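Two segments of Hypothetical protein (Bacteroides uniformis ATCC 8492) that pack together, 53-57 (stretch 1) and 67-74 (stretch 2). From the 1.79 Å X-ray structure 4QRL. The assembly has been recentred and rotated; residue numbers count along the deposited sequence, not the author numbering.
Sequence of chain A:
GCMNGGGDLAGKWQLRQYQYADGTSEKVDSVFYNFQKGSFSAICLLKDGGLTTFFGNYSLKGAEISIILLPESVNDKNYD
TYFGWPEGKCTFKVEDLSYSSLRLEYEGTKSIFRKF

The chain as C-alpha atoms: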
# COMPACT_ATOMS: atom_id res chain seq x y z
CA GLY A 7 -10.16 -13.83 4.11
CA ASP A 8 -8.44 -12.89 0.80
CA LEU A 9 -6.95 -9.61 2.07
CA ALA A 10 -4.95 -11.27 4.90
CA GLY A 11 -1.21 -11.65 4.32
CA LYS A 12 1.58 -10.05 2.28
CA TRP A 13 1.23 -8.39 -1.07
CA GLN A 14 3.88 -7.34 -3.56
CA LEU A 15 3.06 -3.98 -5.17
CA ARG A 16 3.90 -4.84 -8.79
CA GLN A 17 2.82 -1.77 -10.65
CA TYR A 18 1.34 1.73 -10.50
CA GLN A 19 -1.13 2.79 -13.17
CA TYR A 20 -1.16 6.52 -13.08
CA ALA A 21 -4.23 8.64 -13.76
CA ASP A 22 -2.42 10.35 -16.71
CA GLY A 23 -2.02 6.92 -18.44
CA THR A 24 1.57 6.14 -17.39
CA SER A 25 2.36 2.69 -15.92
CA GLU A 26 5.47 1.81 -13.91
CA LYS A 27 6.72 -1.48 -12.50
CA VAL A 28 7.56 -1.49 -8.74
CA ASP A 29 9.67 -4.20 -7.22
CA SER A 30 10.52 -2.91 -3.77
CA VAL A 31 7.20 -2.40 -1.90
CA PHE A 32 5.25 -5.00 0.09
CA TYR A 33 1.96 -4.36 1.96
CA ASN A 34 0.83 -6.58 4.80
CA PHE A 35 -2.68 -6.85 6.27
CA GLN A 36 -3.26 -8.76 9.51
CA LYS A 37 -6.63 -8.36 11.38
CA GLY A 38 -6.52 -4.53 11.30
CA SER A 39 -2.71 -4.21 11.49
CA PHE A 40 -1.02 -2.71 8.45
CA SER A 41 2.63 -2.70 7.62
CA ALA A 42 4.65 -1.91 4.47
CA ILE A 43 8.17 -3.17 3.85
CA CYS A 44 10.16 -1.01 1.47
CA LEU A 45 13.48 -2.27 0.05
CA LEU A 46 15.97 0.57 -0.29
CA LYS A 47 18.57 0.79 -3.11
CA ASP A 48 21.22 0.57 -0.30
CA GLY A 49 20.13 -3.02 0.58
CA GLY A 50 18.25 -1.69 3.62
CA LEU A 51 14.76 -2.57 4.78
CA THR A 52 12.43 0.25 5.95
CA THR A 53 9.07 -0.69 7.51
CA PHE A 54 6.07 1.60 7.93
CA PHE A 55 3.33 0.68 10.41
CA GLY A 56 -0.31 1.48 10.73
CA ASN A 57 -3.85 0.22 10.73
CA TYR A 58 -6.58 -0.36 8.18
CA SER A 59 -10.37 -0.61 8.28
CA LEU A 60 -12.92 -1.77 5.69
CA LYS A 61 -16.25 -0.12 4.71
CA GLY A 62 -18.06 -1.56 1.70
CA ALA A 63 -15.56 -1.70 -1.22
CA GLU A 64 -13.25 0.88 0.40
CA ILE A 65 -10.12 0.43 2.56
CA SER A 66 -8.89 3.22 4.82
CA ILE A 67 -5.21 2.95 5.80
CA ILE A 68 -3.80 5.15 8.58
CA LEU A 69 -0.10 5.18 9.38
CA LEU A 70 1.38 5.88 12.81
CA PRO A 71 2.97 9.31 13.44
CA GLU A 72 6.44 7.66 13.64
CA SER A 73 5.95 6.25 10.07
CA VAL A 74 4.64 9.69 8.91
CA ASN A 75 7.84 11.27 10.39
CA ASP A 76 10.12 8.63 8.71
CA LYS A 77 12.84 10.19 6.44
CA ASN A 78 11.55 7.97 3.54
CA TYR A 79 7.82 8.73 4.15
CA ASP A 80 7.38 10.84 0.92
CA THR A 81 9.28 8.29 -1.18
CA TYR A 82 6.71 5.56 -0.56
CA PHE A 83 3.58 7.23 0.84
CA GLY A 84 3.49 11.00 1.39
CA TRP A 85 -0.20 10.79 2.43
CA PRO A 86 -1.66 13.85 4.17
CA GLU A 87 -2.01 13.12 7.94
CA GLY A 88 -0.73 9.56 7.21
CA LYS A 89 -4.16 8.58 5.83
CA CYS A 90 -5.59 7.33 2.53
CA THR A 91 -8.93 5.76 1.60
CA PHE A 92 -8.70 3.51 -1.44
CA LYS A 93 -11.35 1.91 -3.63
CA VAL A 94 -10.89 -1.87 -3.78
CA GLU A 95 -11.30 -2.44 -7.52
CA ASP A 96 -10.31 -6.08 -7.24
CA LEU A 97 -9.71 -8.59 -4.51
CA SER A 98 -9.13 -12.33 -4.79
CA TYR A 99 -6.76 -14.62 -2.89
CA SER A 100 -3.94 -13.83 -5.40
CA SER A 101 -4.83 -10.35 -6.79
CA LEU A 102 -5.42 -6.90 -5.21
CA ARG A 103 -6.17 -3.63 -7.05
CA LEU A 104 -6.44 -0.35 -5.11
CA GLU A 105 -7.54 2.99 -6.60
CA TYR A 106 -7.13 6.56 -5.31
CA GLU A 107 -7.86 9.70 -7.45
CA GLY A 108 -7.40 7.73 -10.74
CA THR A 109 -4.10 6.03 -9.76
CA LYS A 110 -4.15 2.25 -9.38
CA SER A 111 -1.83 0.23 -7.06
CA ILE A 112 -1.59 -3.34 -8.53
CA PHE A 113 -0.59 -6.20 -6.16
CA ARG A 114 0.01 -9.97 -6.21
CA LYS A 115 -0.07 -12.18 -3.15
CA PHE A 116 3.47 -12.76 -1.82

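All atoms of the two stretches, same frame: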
# COMPACT_ATOMS: atom_id res chain seq x y z
N THR A 53 10.45 -0.23 7.30
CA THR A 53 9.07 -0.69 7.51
C THR A 53 8.24 0.46 8.07
O THR A 53 8.67 1.17 8.99
CB THR A 53 8.99 -1.93 8.42
OG1 THR A 53 9.96 -2.89 8.01
CG2 THR A 53 7.59 -2.57 8.45
N PHE A 54 7.06 0.64 7.48
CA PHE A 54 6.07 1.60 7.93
C PHE A 54 4.96 0.81 8.62
O PHE A 54 4.62 -0.29 8.18
CB PHE A 54 5.52 2.42 6.77
CG PHE A 54 6.58 3.20 6.04
CD1 PHE A 54 7.28 2.63 4.97
CD2 PHE A 54 6.90 4.50 6.42
CE1 PHE A 54 8.27 3.35 4.29
CE2 PHE A 54 7.90 5.22 5.75
CZ PHE A 54 8.56 4.65 4.67
N PHE A 55 4.38 1.38 9.66
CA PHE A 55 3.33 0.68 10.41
C PHE A 55 2.09 1.52 10.52
O PHE A 55 2.16 2.75 10.58
CB PHE A 55 3.82 0.32 11.83
CG PHE A 55 4.95 -0.67 11.85
CD1 PHE A 55 6.27 -0.24 11.78
CD2 PHE A 55 4.70 -2.04 11.94
CE1 PHE A 55 7.32 -1.15 11.81
CE2 PHE A 55 5.75 -2.96 11.95
CZ PHE A 55 7.06 -2.50 11.89
N GLY A 56 0.97 0.84 10.60
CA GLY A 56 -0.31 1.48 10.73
C GLY A 56 -1.44 0.50 10.95
O GLY A 56 -1.25 -0.61 11.44
N ASN A 57 -2.62 0.98 10.63
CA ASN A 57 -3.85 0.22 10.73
C ASN A 57 -4.65 0.41 9.47
O ASN A 57 -4.42 1.36 8.73
CB ASN A 57 -4.66 0.72 11.94
CG ASN A 57 -4.12 0.23 13.24
OD1 ASN A 57 -4.55 -0.79 13.80
ND2 ASN A 57 -3.17 0.96 13.75
N ILE A 67 -6.49 3.28 5.15
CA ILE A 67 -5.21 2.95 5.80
C ILE A 67 -4.73 4.20 6.53
O ILE A 67 -4.83 5.32 6.01
CB ILE A 67 -4.16 2.42 4.78
CG1 ILE A 67 -4.72 1.25 3.95
CG2 ILE A 67 -2.84 2.04 5.48
CD1 ILE A 67 -3.78 0.77 2.73
N ILE A 68 -4.30 4.01 7.78
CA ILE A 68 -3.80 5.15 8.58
C ILE A 68 -2.47 4.73 9.20
O ILE A 68 -2.39 3.72 9.92
CB ILE A 68 -4.80 5.71 9.62
CG1 ILE A 68 -4.12 6.85 10.45
CG2 ILE A 68 -5.38 4.59 10.51
CD1 ILE A 68 -4.98 7.68 11.35
N LEU A 69 -1.42 5.48 8.87
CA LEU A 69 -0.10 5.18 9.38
C LEU A 69 0.14 5.91 10.68
O LEU A 69 -0.39 7.00 10.91
CB LEU A 69 0.97 5.56 8.35
CG LEU A 69 0.91 4.80 7.01
CD1 LEU A 69 1.91 5.33 6.05
CD2 LEU A 69 1.12 3.30 7.20
N LEU A 70 0.99 5.30 11.52
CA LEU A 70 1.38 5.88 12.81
C LEU A 70 2.20 7.14 12.59
O LEU A 70 2.95 7.23 11.60
CB LEU A 70 2.23 4.86 13.60
CG LEU A 70 1.58 3.54 14.01
CD1 LEU A 70 2.66 2.58 14.54
CD2 LEU A 70 0.57 3.78 15.10
N PRO A 71 2.16 8.08 13.57
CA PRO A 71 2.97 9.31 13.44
C PRO A 71 4.45 9.05 13.19
O PRO A 71 5.03 9.70 12.34
CB PRO A 71 2.76 10.00 14.80
CG PRO A 71 1.40 9.55 15.23
CD PRO A 71 1.33 8.12 14.79
N GLU A 72 5.04 8.03 13.84
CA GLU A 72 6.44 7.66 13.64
C GLU A 72 6.74 7.29 12.17
O GLU A 72 7.83 7.61 11.68
CB GLU A 72 6.81 6.49 14.54
CG GLU A 72 8.32 6.33 14.67
CD GLU A 72 8.80 5.09 15.40
OE1 GLU A 72 8.04 4.53 16.22
OE2 GLU A 72 9.94 4.66 15.11
N SER A 73 5.81 6.59 11.49
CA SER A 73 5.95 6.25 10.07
C SER A 73 5.80 7.51 9.22
O SER A 73 6.54 7.69 8.26
CB SER A 73 4.93 5.19 9.65
OG SER A 73 5.22 3.95 10.26
N VAL A 74 4.88 8.41 9.60
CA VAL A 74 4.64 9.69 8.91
C VAL A 74 5.92 10.54 9.00
O VAL A 74 6.30 11.17 8.01
CB VAL A 74 3.39 10.44 9.47
CG1 VAL A 74 3.21 11.83 8.85
CG2 VAL A 74 2.13 9.60 9.27
O HOH W 1 8.47 3.38 10.40

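Four direct hydrogen bonds join the two stretches, and three of them run from backbone to backbone. At Asn-57 and Ile-68 the bonds are reciprocal: Asn-57 N donates to Ile-68 O at 2.8 Å with an N-H...O angle of 166°, and Ile-68 N donates to Asn-57 O at 2.8 Å and 173°. This closed pair, with Asn-57 CA and Ile-68 CA 5.4 Å apart, is the signature of an antiparallel hydrogen-bonded site. The third bond, Leu-70 N to Phe-55 O, is 3.0 Å long with an angle of 174°, so it is as straight as the others although Leu-70 lies just beyond the strand of residues 67-69.

The fourth bond replaces a backbone acceptor with a side chain. Phe-55 N donates to Ser-73 OG at 2.8 Å and 174°. By this point the second stretch has left the strand and entered a helix that starts at Pro-71, with Leu-70 at the N-cap position. Leu-70 O accepts from Val-74 N at 3.0 Å, and also from Ser-73 N at 2.9 Å in a weak bond. Leu-70 therefore uses its N to pair with the first stretch and its O to hold the helical turn. Ser-73, with chi1 at -68° (m) and its CA-to-CB bond toward the first stretch, places its hydroxyl where Phe-55 N can reach it. A water extends this polar site: it donates to Thr-53 O at 2.6 Å and is hydrogen-bonded to Ser-73 OG at 3.3 Å, linking the two stretches indirectly.

Between the bonded positions, Gly-56 faces Leu-69 in a non-hydrogen-bonded antiparallel pair. Gly-56 CA and Leu-69 CA are 3.9 Å apart, and Gly-56 CA comes within 3.2 Å of Ile-68 O. The absence of a side chain matters here: an ideally placed CB on Gly-56 would lie 2.3 Å from Ile-68 O and 2.9 Å from Leu-69 CA, both clashes. The extended backbone of Gly-56, at phi/psi -174/-158, accompanies this close approach. The strand axes approach to 4.6 Å, with 130° between their N-to-C directions, so the arrangement is antiparallel but strongly splayed. Two CA-H...O contacts supplement the ladder, Ile-67 CA to Asn-57 O at 3.4 Å and Leu-69 CA to Phe-55 O at 3.5 Å.

Side-chain packing is modest, and the total area buried, both sides summed, is 412 Å². Phe-55 CB meets Leu-70 CD1 at 3.7 Å, an apolar contact made at the base of the phenylalanine side chain, whose end leads away. Asn-57 and Ile-68 share one face of the sheet, where Asn-57 CB lies 4.2 Å from Ile-68 CG2. Phe-54 is buried and directs its CA-to-CB bond toward the second stretch; Phe-54 CA is 3.4 Å from Ser-73 OG, while Ser-73 O lies at the edge of the Phe-54 ring, near the ring plane. Ser-73 thus combines a polar bond to Phe-55 with close packing against Phe-54.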